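Local coordinates for peptidoglycan-recognition protein SD (Drosophila melanogaster, PDB 2RKQ), which recognises bacterial peptidoglycan in innate immunity and activates the Toll pathway in response to Gram-positive bacteria, at residues I4-W10 / K76-R81; Y67-G72 / S97-I103; I71-V77 / E114-A119; L138-Q143 / Y155-W161. One frame throughout, in Å; residues are numbered along the deposited sequence.

Overall arrangement
From the N terminus, strand 4-5 reaches forward to strand 77-79, and contact 1 thereby closes a long loop that includes helix 42-58. Contact 2 pairs strand 69-71, which runs antiparallel to 77-79, with strand 97-102 near the centre of the chain. Its segments alternate with those of contact 1. Contact 3 crosses both: the hairpin bend 71-77 that connects strands 69-71 and 77-79 rests on helix 113-128, sharing Ile71 and Gly72 with contact 2 and Lys76 and Val77 with contact 1. Contact 4 follows in series, joining strand 136-140, at the far edge of the sheet, to helix 152-158; its centre lies about 23 Å from that of contact 1.

Contact 1. Residues I4-W10 / K76-R81; sequences IVTRAEW and KVYEGR
Val5 and Tyr78 form the parallel bridge by which the short strand 4-5 adds itself to the mixed sheet of the amidase-like fold, as an outermost strand beside 77-79. Val5 is gripped at both polar backbone atoms: its N donates to Val77 O at 2.7 Å, and its O accepts from Glu79 N at 2.8 Å. On the face that carries Val5, its CG2 lies over the Tyr78 ring, 4.2 Å from the ring centroid and towards the rim. The edge of that ring in turn points at the five-membered ring of Trp10, an offset T-shaped pair with planes at 76°. On the other face, Ile4 CD1 meets Val77 CG1 at 3.6 Å, next to Leu122 of helix 113-128.

Glu79 continues the grip beyond the paired residues. With CG anti to the backbone N (chi1 -180°) and an extended chain, its OE1 arrives 3.0 Å from Arg7 N and accepts its hydrogen. The backbone O of Glu79 takes the indole NE1 of Trp10 at 2.8 Å, almost in the ring plane. The Arg7 guanidinium makes a weak bond to Gly80 O across the contact and a salt bridge to Asp64 outside it. Glu79 thus holds segment 4-10 at three points, Val5 O, Trp10 NE1 and Arg7 N, which probably helps fix the chain's path as it leaves the sheet.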
# COMPACT_ATOMS: atom_id res chain seq x y z
N ILE A 4 6.10 0.07 -12.45
CA ILE A 4 4.79 0.17 -11.83
C ILE A 4 3.79 -0.38 -12.83
O ILE A 4 3.79 0.00 -14.00
CB ILE A 4 4.42 1.64 -11.49
CG1 ILE A 4 5.46 2.28 -10.55
CG2 ILE A 4 2.99 1.74 -10.90
CD1 ILE A 4 5.62 1.57 -9.22
N VAL A 5 2.95 -1.32 -12.38
CA VAL A 5 1.81 -1.74 -13.19
C VAL A 5 0.74 -0.67 -13.01
O VAL A 5 0.08 -0.59 -11.96
CB VAL A 5 1.27 -3.09 -12.74
CG1 VAL A 5 0.08 -3.51 -13.62
CG2 VAL A 5 2.38 -4.16 -12.78
N THR A 6 0.58 0.16 -14.02
CA THR A 6 -0.34 1.28 -13.93
C THR A 6 -1.77 0.79 -13.88
O THR A 6 -2.07 -0.36 -14.21
CB THR A 6 -0.20 2.22 -15.11
OG1 THR A 6 -0.53 1.52 -16.32
CG2 THR A 6 1.22 2.79 -15.19
N ARG A 7 -2.65 1.69 -13.45
CA ARG A 7 -4.06 1.36 -13.36
C ARG A 7 -4.57 0.75 -14.65
O ARG A 7 -5.28 -0.24 -14.63
CB ARG A 7 -4.86 2.62 -13.01
CG ARG A 7 -4.54 3.21 -11.63
CD ARG A 7 -5.40 4.44 -11.38
NE ARG A 7 -6.81 4.07 -11.15
CZ ARG A 7 -7.36 3.92 -9.94
NH1 ARG A 7 -6.63 4.07 -8.84
NH2 ARG A 7 -8.65 3.61 -9.83
N ALA A 8 -4.21 1.34 -15.79
CA ALA A 8 -4.68 0.80 -17.07
C ALA A 8 -4.19 -0.63 -17.30
O ALA A 8 -4.91 -1.48 -17.84
CB ALA A 8 -4.26 1.70 -18.23
N GLU A 9 -2.95 -0.89 -16.88
CA GLU A 9 -2.33 -2.20 -17.07
C GLU A 9 -2.95 -3.31 -16.24
O GLU A 9 -2.85 -4.48 -16.60
CB GLU A 9 -0.82 -2.13 -16.81
CG GLU A 9 -0.05 -1.40 -17.91
CD GLU A 9 1.39 -1.17 -17.49
OE1 GLU A 9 2.24 -2.02 -17.82
OE2 GLU A 9 1.65 -0.17 -16.81
N TRP A 10 -3.62 -2.96 -15.13
CA TRP A 10 -4.42 -3.94 -14.43
C TRP A 10 -5.92 -3.80 -14.64
O TRP A 10 -6.72 -4.45 -13.97
CB TRP A 10 -4.04 -4.06 -12.94
CG TRP A 10 -4.16 -2.83 -12.06
CD1 TRP A 10 -3.18 -1.92 -11.78
CD2 TRP A 10 -5.27 -2.49 -11.21
NE1 TRP A 10 -3.63 -1.00 -10.85
CE2 TRP A 10 -4.91 -1.32 -10.49
CE3 TRP A 10 -6.55 -3.04 -11.01
CZ2 TRP A 10 -5.76 -0.70 -9.59
CZ3 TRP A 10 -7.40 -2.43 -10.10
CH2 TRP A 10 -7.00 -1.27 -9.39
N LYS A 76 5.51 -7.66 -8.21
CA LYS A 76 5.12 -6.48 -8.99
C LYS A 76 4.41 -5.46 -8.13
O LYS A 76 3.68 -5.80 -7.20
CB LYS A 76 4.24 -6.87 -10.18
CG LYS A 76 5.06 -7.55 -11.28
CD LYS A 76 4.27 -7.71 -12.56
CE LYS A 76 5.18 -8.19 -13.69
NZ LYS A 76 4.45 -8.24 -14.97
N VAL A 77 4.62 -4.19 -8.48
CA VAL A 77 4.01 -3.07 -7.77
C VAL A 77 2.89 -2.54 -8.65
O VAL A 77 3.13 -2.22 -9.81
CB VAL A 77 5.00 -1.94 -7.52
CG1 VAL A 77 4.28 -0.76 -6.85
CG2 VAL A 77 6.19 -2.43 -6.68
N TYR A 78 1.68 -2.52 -8.10
CA TYR A 78 0.49 -2.06 -8.81
C TYR A 78 0.08 -0.68 -8.31
O TYR A 78 0.03 -0.42 -7.10
CB TYR A 78 -0.67 -3.05 -8.62
CG TYR A 78 -0.36 -4.40 -9.18
CD1 TYR A 78 0.41 -5.31 -8.46
CD2 TYR A 78 -0.82 -4.76 -10.44
CE1 TYR A 78 0.74 -6.55 -8.99
CE2 TYR A 78 -0.50 -6.01 -11.00
CZ TYR A 78 0.29 -6.90 -10.26
OH TYR A 78 0.63 -8.12 -10.79
N GLU A 79 -0.23 0.19 -9.25
CA GLU A 79 -0.67 1.53 -8.93
C GLU A 79 -2.12 1.58 -8.44
O GLU A 79 -3.00 1.00 -9.07
CB GLU A 79 -0.58 2.38 -10.19
CG GLU A 79 -1.01 3.81 -9.97
CD GLU A 79 -0.97 4.62 -11.25
OE1 GLU A 79 -1.13 4.05 -12.36
OE2 GLU A 79 -0.78 5.85 -11.12
N GLY A 80 -2.31 2.27 -7.32
CA GLY A 80 -3.65 2.53 -6.77
C GLY A 80 -3.99 4.00 -6.93
O GLY A 80 -3.87 4.57 -8.02
N ARG A 81 -4.43 4.63 -5.83
CA ARG A 81 -4.67 6.08 -5.86
C ARG A 81 -3.40 6.86 -6.13
O ARG A 81 -2.30 6.40 -5.81
CB ARG A 81 -5.22 6.57 -4.52
CG ARG A 81 -6.53 5.96 -4.16
CD ARG A 81 -7.02 6.43 -2.79
NE ARG A 81 -8.23 5.68 -2.49
CZ ARG A 81 -9.26 6.11 -1.76
NH1 ARG A 81 -9.24 7.32 -1.18
NH2 ARG A 81 -10.32 5.32 -1.61

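Contact 2. Residues Y67-G72 / S97-I103; sequences YHYLIG and SLGIAFI
Gly99 O is gripped by two successive amides, His68 N at 2.9 Å and Tyr69 N at 3.2 Å, the second donor lying in its carbonyl plane. One carbonyl serving two neighbouring N-H groups resembles a beta bulge at the entry of strand 69-71, with an extra residue in segment 67-72: Tyr67 stands beside Gly99, yet Tyr69 already pairs with Ile100. Beyond it the parallel pairing is regular, with Ala101 N bonded to Tyr69 O at 2.9 Å, Ile71 N to Ala101 O at 2.8 Å, and Ile103 N to Ile71 O at 2.8 Å. A water donates to both Ile71 O and Ile103 O, giving the former a second partner where the strands end.

Side chains occupy both faces of the pair. The Ala101 methyl sits over the centre of the Tyr67 ring, with CB 3.5 Å from the centroid and 9° off the normal, a close CH-pi contact. On the other face, Ile71 stretches out (chi2 177°), and this carries CD1 over one face of Phe102, 4.2 Å from the centroid. The same methyl carbon touches Ile100 CG2 at 3.7 Å.

Leu70 and Ile103 face Met49 of helix 42-58, whereas Ile71 and Phe102 face Ala119 of helix 113-128. Two parallel strands running at 20° to each other, buried between helices on both faces, form the middle of the central mixed sheet characteristic of the peptidoglycan-recognition protein fold.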
# COMPACT_ATOMS: atom_id res chain seq x y z
N TYR A 67 -5.49 2.08 -1.32
CA TYR A 67 -4.04 2.26 -1.21
C TYR A 67 -3.46 2.95 -2.43
O TYR A 67 -4.08 2.98 -3.51
CB TYR A 67 -3.37 0.89 -1.03
CG TYR A 67 -3.82 0.23 0.24
CD1 TYR A 67 -4.75 -0.79 0.24
CD2 TYR A 67 -3.33 0.66 1.46
CE1 TYR A 67 -5.17 -1.35 1.42
CE2 TYR A 67 -3.75 0.12 2.65
CZ TYR A 67 -4.66 -0.89 2.62
OH TYR A 67 -5.05 -1.42 3.83
N HIS A 68 -2.27 3.52 -2.24
CA HIS A 68 -1.53 4.14 -3.34
C HIS A 68 -0.77 3.14 -4.18
O HIS A 68 -0.63 3.33 -5.40
CB HIS A 68 -0.59 5.21 -2.80
CG HIS A 68 -1.31 6.22 -1.98
ND1 HIS A 68 -2.03 7.26 -2.53
CD2 HIS A 68 -1.51 6.28 -0.65
CE1 HIS A 68 -2.62 7.93 -1.56
NE2 HIS A 68 -2.31 7.36 -0.41
N TYR A 69 -0.26 2.09 -3.53
CA TYR A 69 0.45 1.03 -4.23
C TYR A 69 0.15 -0.28 -3.55
O TYR A 69 -0.05 -0.32 -2.33
CB TYR A 69 1.95 1.25 -4.14
CG TYR A 69 2.45 2.46 -4.87
CD1 TYR A 69 2.84 3.61 -4.17
CD2 TYR A 69 2.58 2.45 -6.26
CE1 TYR A 69 3.32 4.74 -4.85
CE2 TYR A 69 3.07 3.56 -6.94
CZ TYR A 69 3.45 4.70 -6.22
OH TYR A 69 3.94 5.81 -6.88
N LEU A 70 0.12 -1.35 -4.34
CA LEU A 70 -0.03 -2.70 -3.80
C LEU A 70 1.05 -3.57 -4.40
O LEU A 70 1.48 -3.34 -5.52
CB LEU A 70 -1.41 -3.28 -4.13
CG LEU A 70 -2.51 -2.53 -3.36
CD1 LEU A 70 -3.12 -1.44 -4.25
CD2 LEU A 70 -3.55 -3.49 -2.84
N ILE A 71 1.48 -4.56 -3.64
CA ILE A 71 2.61 -5.38 -4.05
C ILE A 71 2.22 -6.85 -4.08
O ILE A 71 1.82 -7.42 -3.06
CB ILE A 71 3.82 -5.17 -3.13
CG1 ILE A 71 4.15 -3.67 -3.01
CG2 ILE A 71 5.02 -5.94 -3.69
CD1 ILE A 71 5.28 -3.37 -2.08
N GLY A 72 2.27 -7.43 -5.27
CA GLY A 72 1.87 -8.83 -5.42
C GLY A 72 2.98 -9.77 -5.01
O GLY A 72 4.15 -9.38 -4.92
N SER A 97 -0.21 10.43 4.20
CA SER A 97 0.32 9.07 4.27
C SER A 97 0.25 8.34 2.95
O SER A 97 -0.81 8.24 2.37
CB SER A 97 -0.45 8.28 5.32
OG SER A 97 -0.39 8.95 6.58
N LEU A 98 1.39 7.83 2.52
CA LEU A 98 1.44 6.96 1.36
C LEU A 98 1.15 5.54 1.81
O LEU A 98 1.90 4.96 2.59
CB LEU A 98 2.84 7.01 0.76
CG LEU A 98 3.01 6.29 -0.57
CD1 LEU A 98 2.29 7.08 -1.68
CD2 LEU A 98 4.49 6.16 -0.87
N GLY A 99 0.04 4.96 1.33
CA GLY A 99 -0.35 3.61 1.77
C GLY A 99 0.10 2.57 0.77
O GLY A 99 -0.25 2.63 -0.42
N ILE A 100 0.89 1.62 1.27
CA ILE A 100 1.43 0.54 0.44
C ILE A 100 0.95 -0.76 1.07
O ILE A 100 1.25 -1.02 2.24
CB ILE A 100 2.96 0.58 0.46
CG1 ILE A 100 3.46 1.90 -0.16
CG2 ILE A 100 3.50 -0.59 -0.35
CD1 ILE A 100 4.87 2.24 0.22
N ALA A 101 0.20 -1.55 0.31
CA ALA A 101 -0.32 -2.81 0.85
C ALA A 101 0.28 -3.99 0.12
O ALA A 101 0.29 -4.03 -1.11
CB ALA A 101 -1.85 -2.86 0.76
N PHE A 102 0.80 -4.94 0.89
CA PHE A 102 1.21 -6.19 0.32
C PHE A 102 -0.02 -7.05 0.15
O PHE A 102 -0.84 -7.20 1.08
CB PHE A 102 2.18 -6.90 1.25
CG PHE A 102 3.57 -6.34 1.25
CD1 PHE A 102 3.87 -5.14 1.88
CD2 PHE A 102 4.61 -7.07 0.64
CE1 PHE A 102 5.17 -4.65 1.89
CE2 PHE A 102 5.91 -6.59 0.65
CZ PHE A 102 6.20 -5.39 1.28
N ILE A 103 -0.15 -7.62 -1.04
CA ILE A 103 -1.28 -8.50 -1.31
C ILE A 103 -1.00 -9.84 -0.64
O ILE A 103 0.03 -10.47 -0.90
CB ILE A 103 -1.51 -8.71 -2.82
CG1 ILE A 103 -1.79 -7.35 -3.50
CG2 ILE A 103 -2.66 -9.73 -3.02
CD1 ILE A 103 -1.78 -7.39 -5.01
O HOH W 1 2.77 -9.57 -1.33

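Contact 3. Residues I71-V77 / E114-A119; sequences IGGNGKV and EALDAA
At Gly75 the hairpin bend comes almost onto the helix backbone, its CA just 4.1 Å from Ala115 CA, an approach that a side chain would block; its phi of 84° belongs to the turn. The bare CA of Gly75 faces Glu114, whose CB lies 3.8 Å from it. The carbonyl of Gly75 then comes down on the next turn of the helix, with O 3.3 Å from Ala118 CB.

The bend that delivers this glycine is a type I turn from Gly72 to Gly75 with a G1 beta bulge: Gly75 N bonds to Gly72 O, and Gly72 N to Lys76 O. Asn74 adds an Asx turn. Its CG lies between the backbone N and the carbonyl carbon (chi1 61°), which turns OD1 toward the following backbone, where it accepts from Lys76 N at 3.0 Å, the donor standing well above the carbonyl plane. Asn74 ND2 binds Asp42 and Tyr78 outside the turn.

On the strand side of the bend, the two strand ends hold the small residues of the helix. Ile71 CD1 presses on Ala119 CB at 3.4 Å, tighter than usual for two carbons, while its CG2 branch reaches Ala115. Val77 CG2 meets Ala118 CB at 3.8 Å.

No direct hydrogen bond spans the two segments. Their polar link is a water that donates to Glu114 OE1 at 2.6 Å and to Gly73 O at 3.0 Å, where Glu114 is exposed to solvent. The union therefore rests chiefly on Ile71 and Val77 methyls set against the helix alanines, with Gly75 letting the backbones come close.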
# COMPACT_ATOMS: atom_id res chain seq x y z
N ILE A 71 1.48 -4.56 -3.64
CA ILE A 71 2.61 -5.38 -4.05
C ILE A 71 2.22 -6.85 -4.08
O ILE A 71 1.82 -7.42 -3.06
CB ILE A 71 3.82 -5.17 -3.13
CG1 ILE A 71 4.15 -3.67 -3.01
CG2 ILE A 71 5.02 -5.94 -3.69
CD1 ILE A 71 5.28 -3.37 -2.08
N GLY A 72 2.27 -7.43 -5.27
CA GLY A 72 1.87 -8.83 -5.42
C GLY A 72 2.98 -9.77 -5.01
O GLY A 72 4.15 -9.38 -4.92
N GLY A 73 2.60 -11.01 -4.74
CA GLY A 73 3.59 -12.05 -4.44
C GLY A 73 4.46 -12.38 -5.63
O GLY A 73 5.48 -13.06 -5.49
N ASN A 74 4.06 -11.92 -6.81
CA ASN A 74 4.92 -11.98 -8.00
C ASN A 74 6.00 -10.90 -8.03
O ASN A 74 6.77 -10.80 -9.00
CB ASN A 74 4.06 -11.82 -9.27
CG ASN A 74 3.32 -10.49 -9.32
OD1 ASN A 74 3.28 -9.72 -8.34
ND2 ASN A 74 2.72 -10.20 -10.48
N GLY A 75 6.02 -10.07 -6.99
CA GLY A 75 7.02 -9.01 -6.88
C GLY A 75 6.70 -7.73 -7.62
O GLY A 75 7.52 -6.82 -7.66
N LYS A 76 5.51 -7.66 -8.21
CA LYS A 76 5.12 -6.48 -8.99
C LYS A 76 4.41 -5.46 -8.13
O LYS A 76 3.68 -5.80 -7.20
CB LYS A 76 4.24 -6.87 -10.18
CG LYS A 76 5.06 -7.55 -11.28
CD LYS A 76 4.27 -7.71 -12.56
CE LYS A 76 5.18 -8.19 -13.69
NZ LYS A 76 4.45 -8.24 -14.97
N VAL A 77 4.62 -4.19 -8.48
CA VAL A 77 4.01 -3.07 -7.77
C VAL A 77 2.89 -2.54 -8.65
O VAL A 77 3.13 -2.22 -9.81
CB VAL A 77 5.00 -1.94 -7.52
CG1 VAL A 77 4.28 -0.76 -6.85
CG2 VAL A 77 6.19 -2.43 -6.68
N GLU A 114 10.90 -11.11 -3.40
CA GLU A 114 10.67 -10.20 -4.52
C GLU A 114 9.71 -9.08 -4.14
O GLU A 114 9.87 -7.95 -4.58
CB GLU A 114 10.12 -10.93 -5.73
CG GLU A 114 11.14 -11.81 -6.41
CD GLU A 114 11.31 -13.10 -5.68
OE1 GLU A 114 10.38 -13.48 -4.91
OE2 GLU A 114 12.38 -13.75 -5.86
N ALA A 115 8.72 -9.40 -3.32
CA ALA A 115 7.77 -8.38 -2.86
C ALA A 115 8.43 -7.42 -1.90
O ALA A 115 8.24 -6.21 -2.00
CB ALA A 115 6.58 -9.03 -2.21
N LEU A 116 9.23 -7.94 -0.98
CA LEU A 116 9.95 -7.07 -0.05
C LEU A 116 10.93 -6.18 -0.78
O LEU A 116 11.02 -5.00 -0.46
CB LEU A 116 10.68 -7.89 1.02
CG LEU A 116 9.77 -8.73 1.91
CD1 LEU A 116 10.60 -9.74 2.67
CD2 LEU A 116 9.07 -7.83 2.89
N ASP A 117 11.67 -6.74 -1.74
CA ASP A 117 12.59 -5.92 -2.55
C ASP A 117 11.83 -4.81 -3.25
O ASP A 117 12.25 -3.67 -3.26
CB ASP A 117 13.29 -6.75 -3.61
CG ASP A 117 14.33 -7.69 -3.05
OD1 ASP A 117 14.72 -7.57 -1.85
OD2 ASP A 117 14.76 -8.55 -3.83
N ALA A 118 10.69 -5.17 -3.85
CA ALA A 118 9.86 -4.23 -4.58
C ALA A 118 9.41 -3.07 -3.67
O ALA A 118 9.46 -1.90 -4.08
CB ALA A 118 8.66 -4.95 -5.18
N ALA A 119 9.02 -3.39 -2.44
CA ALA A 119 8.61 -2.35 -1.48
C ALA A 119 9.77 -1.40 -1.16
O ALA A 119 9.58 -0.19 -1.14
CB ALA A 119 8.08 -2.98 -0.20
O HOH W 2 8.28 -13.68 -6.45

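Contact 4. Residues L138-Q143 / Y155-W161; sequences LLGHRQ and YALIQQW
A chi1 of 58° places Arg142 CG between its backbone N and carbonyl carbon, and a bend at chi3 (63°) then folds the chain across the ring of Tyr155. CD lies over the ring centre, 3.6 Å from the centroid, in a CH-pi contact. Beyond it the guanidinium stacks nearly flat, its plane 22° from that of the ring and the two centres 4.6 Å apart. Gln159 CG, four residues on, lies on the opposite face, so the ring is clasped between two side chains. Arg142 NH2 has further partners in Glu152, through a salt bridge, and Lys148 O, and these probably help hold the cation over the aromatic face.

Gln143 meets the same ring at its edge, with the amide turned almost perpendicular to it and CD 3.3 Å from Tyr155 OH. The amide is well anchored: OE1 accepts from Gly140 N at 2.7 Å and from Trp164 NE1, while NE2 donates to Ser165 O and Glu167 O.

Along the strand itself the contact turns apolar: at its end Ile158 CD1 rests 3.6 Å from Gly140 N, and two residues earlier Leu138 CD2 touches Trp161 CB at 3.6 Å. Leu138 and Ile158 also reach Ile31 of the adjacent strand 26-33, and Trp161 extends to Ala119 and Leu123, so that the type I turn from Ile158 to Trp161 is wedged between the edge strand 136-140 and helix 113-128.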
# COMPACT_ATOMS: atom_id res chain seq x y z
N LEU A 138 8.16 5.81 8.54
CA LEU A 138 7.61 4.56 8.07
C LEU A 138 6.83 3.93 9.20
O LEU A 138 7.36 3.74 10.30
CB LEU A 138 8.73 3.62 7.62
CG LEU A 138 8.29 2.24 7.14
CD1 LEU A 138 7.67 2.32 5.76
CD2 LEU A 138 9.50 1.34 7.14
N LEU A 139 5.58 3.56 8.92
CA LEU A 139 4.70 3.02 9.96
C LEU A 139 4.01 1.76 9.49
O LEU A 139 3.73 1.63 8.31
CB LEU A 139 3.60 4.03 10.29
CG LEU A 139 4.15 5.36 10.82
CD1 LEU A 139 3.03 6.39 10.82
CD2 LEU A 139 4.69 5.19 12.22
N GLY A 140 3.74 0.84 10.40
CA GLY A 140 2.82 -0.23 10.04
C GLY A 140 1.39 0.26 10.14
O GLY A 140 1.09 1.17 10.92
N HIS A 141 0.51 -0.37 9.39
CA HIS A 141 -0.92 -0.06 9.40
C HIS A 141 -1.45 -0.08 10.84
O HIS A 141 -2.22 0.80 11.24
CB HIS A 141 -1.59 -1.10 8.51
CG HIS A 141 -2.98 -0.75 8.08
ND1 HIS A 141 -3.76 -1.64 7.37
CD2 HIS A 141 -3.72 0.37 8.23
CE1 HIS A 141 -4.93 -1.08 7.11
NE2 HIS A 141 -4.94 0.13 7.63
N ARG A 142 -1.01 -1.05 11.64
CA ARG A 142 -1.46 -1.18 13.02
C ARG A 142 -1.09 0.02 13.90
O ARG A 142 -1.64 0.19 14.99
CB ARG A 142 -0.88 -2.44 13.66
CG ARG A 142 0.64 -2.52 13.64
CD ARG A 142 1.13 -3.73 14.42
NE ARG A 142 0.68 -4.97 13.80
CZ ARG A 142 0.97 -6.17 14.29
NH1 ARG A 142 1.72 -6.28 15.38
NH2 ARG A 142 0.51 -7.26 13.67
N GLN A 143 -0.12 0.83 13.46
CA GLN A 143 0.26 2.00 14.24
C GLN A 143 -0.67 3.19 13.98
O GLN A 143 -0.64 4.17 14.74
CB GLN A 143 1.71 2.40 13.97
CG GLN A 143 2.69 1.28 14.28
CD GLN A 143 4.09 1.68 13.95
OE1 GLN A 143 4.67 1.25 12.93
NE2 GLN A 143 4.68 2.50 14.82
N TYR A 155 5.05 -6.95 9.84
CA TYR A 155 5.33 -5.84 10.76
C TYR A 155 6.72 -5.95 11.37
O TYR A 155 7.45 -4.96 11.41
CB TYR A 155 4.28 -5.76 11.85
CG TYR A 155 4.43 -4.55 12.74
CD1 TYR A 155 4.77 -4.70 14.09
CD2 TYR A 155 4.28 -3.26 12.23
CE1 TYR A 155 4.91 -3.59 14.91
CE2 TYR A 155 4.42 -2.15 13.05
CZ TYR A 155 4.74 -2.33 14.38
OH TYR A 155 4.88 -1.23 15.20
N ALA A 156 7.11 -7.15 11.76
CA ALA A 156 8.45 -7.36 12.35
C ALA A 156 9.56 -6.96 11.39
O ALA A 156 10.61 -6.44 11.81
CB ALA A 156 8.62 -8.79 12.76
N LEU A 157 9.34 -7.21 10.11
CA LEU A 157 10.31 -6.86 9.09
C LEU A 157 10.39 -5.35 8.90
O LEU A 157 11.48 -4.77 8.90
CB LEU A 157 9.99 -7.56 7.76
CG LEU A 157 10.13 -9.08 7.73
CD1 LEU A 157 9.67 -9.59 6.36
CD2 LEU A 157 11.59 -9.50 8.01
N ILE A 158 9.22 -4.70 8.74
CA ILE A 158 9.24 -3.27 8.45
C ILE A 158 9.81 -2.47 9.63
O ILE A 158 10.41 -1.43 9.43
CB ILE A 158 7.87 -2.71 7.97
CG1 ILE A 158 6.83 -2.71 9.07
CG2 ILE A 158 7.37 -3.48 6.77
CD1 ILE A 158 6.47 -1.35 9.57
N GLN A 159 9.65 -2.98 10.85
CA GLN A 159 10.24 -2.28 12.00
C GLN A 159 11.75 -2.19 11.87
O GLN A 159 12.39 -1.38 12.55
CB GLN A 159 9.93 -3.01 13.30
CG GLN A 159 8.50 -2.90 13.75
CD GLN A 159 8.30 -3.54 15.09
OE1 GLN A 159 8.05 -2.86 16.09
NE2 GLN A 159 8.46 -4.85 15.15
N GLN A 160 12.34 -3.05 11.04
CA GLN A 160 13.78 -3.04 10.85
C GLN A 160 14.25 -2.13 9.72
O GLN A 160 15.46 -1.91 9.56
CB GLN A 160 14.34 -4.44 10.57
CG GLN A 160 13.91 -5.49 11.57
CD GLN A 160 14.27 -6.92 11.16
OE1 GLN A 160 14.39 -7.80 12.01
NE2 GLN A 160 14.42 -7.16 9.86
N TRP A 161 13.30 -1.65 8.92
CA TRP A 161 13.63 -0.82 7.77
C TRP A 161 14.00 0.60 8.17
O TRP A 161 13.58 1.09 9.23
CB TRP A 161 12.43 -0.75 6.82
CG TRP A 161 12.08 -2.04 6.15
CD1 TRP A 161 12.62 -3.28 6.39
CD2 TRP A 161 11.06 -2.22 5.18
NE1 TRP A 161 12.01 -4.22 5.58
CE2 TRP A 161 11.04 -3.59 4.84
CE3 TRP A 161 10.16 -1.35 4.55
CZ2 TRP A 161 10.15 -4.11 3.89
CZ3 TRP A 161 9.27 -1.87 3.60
CH2 TRP A 161 9.27 -3.24 3.29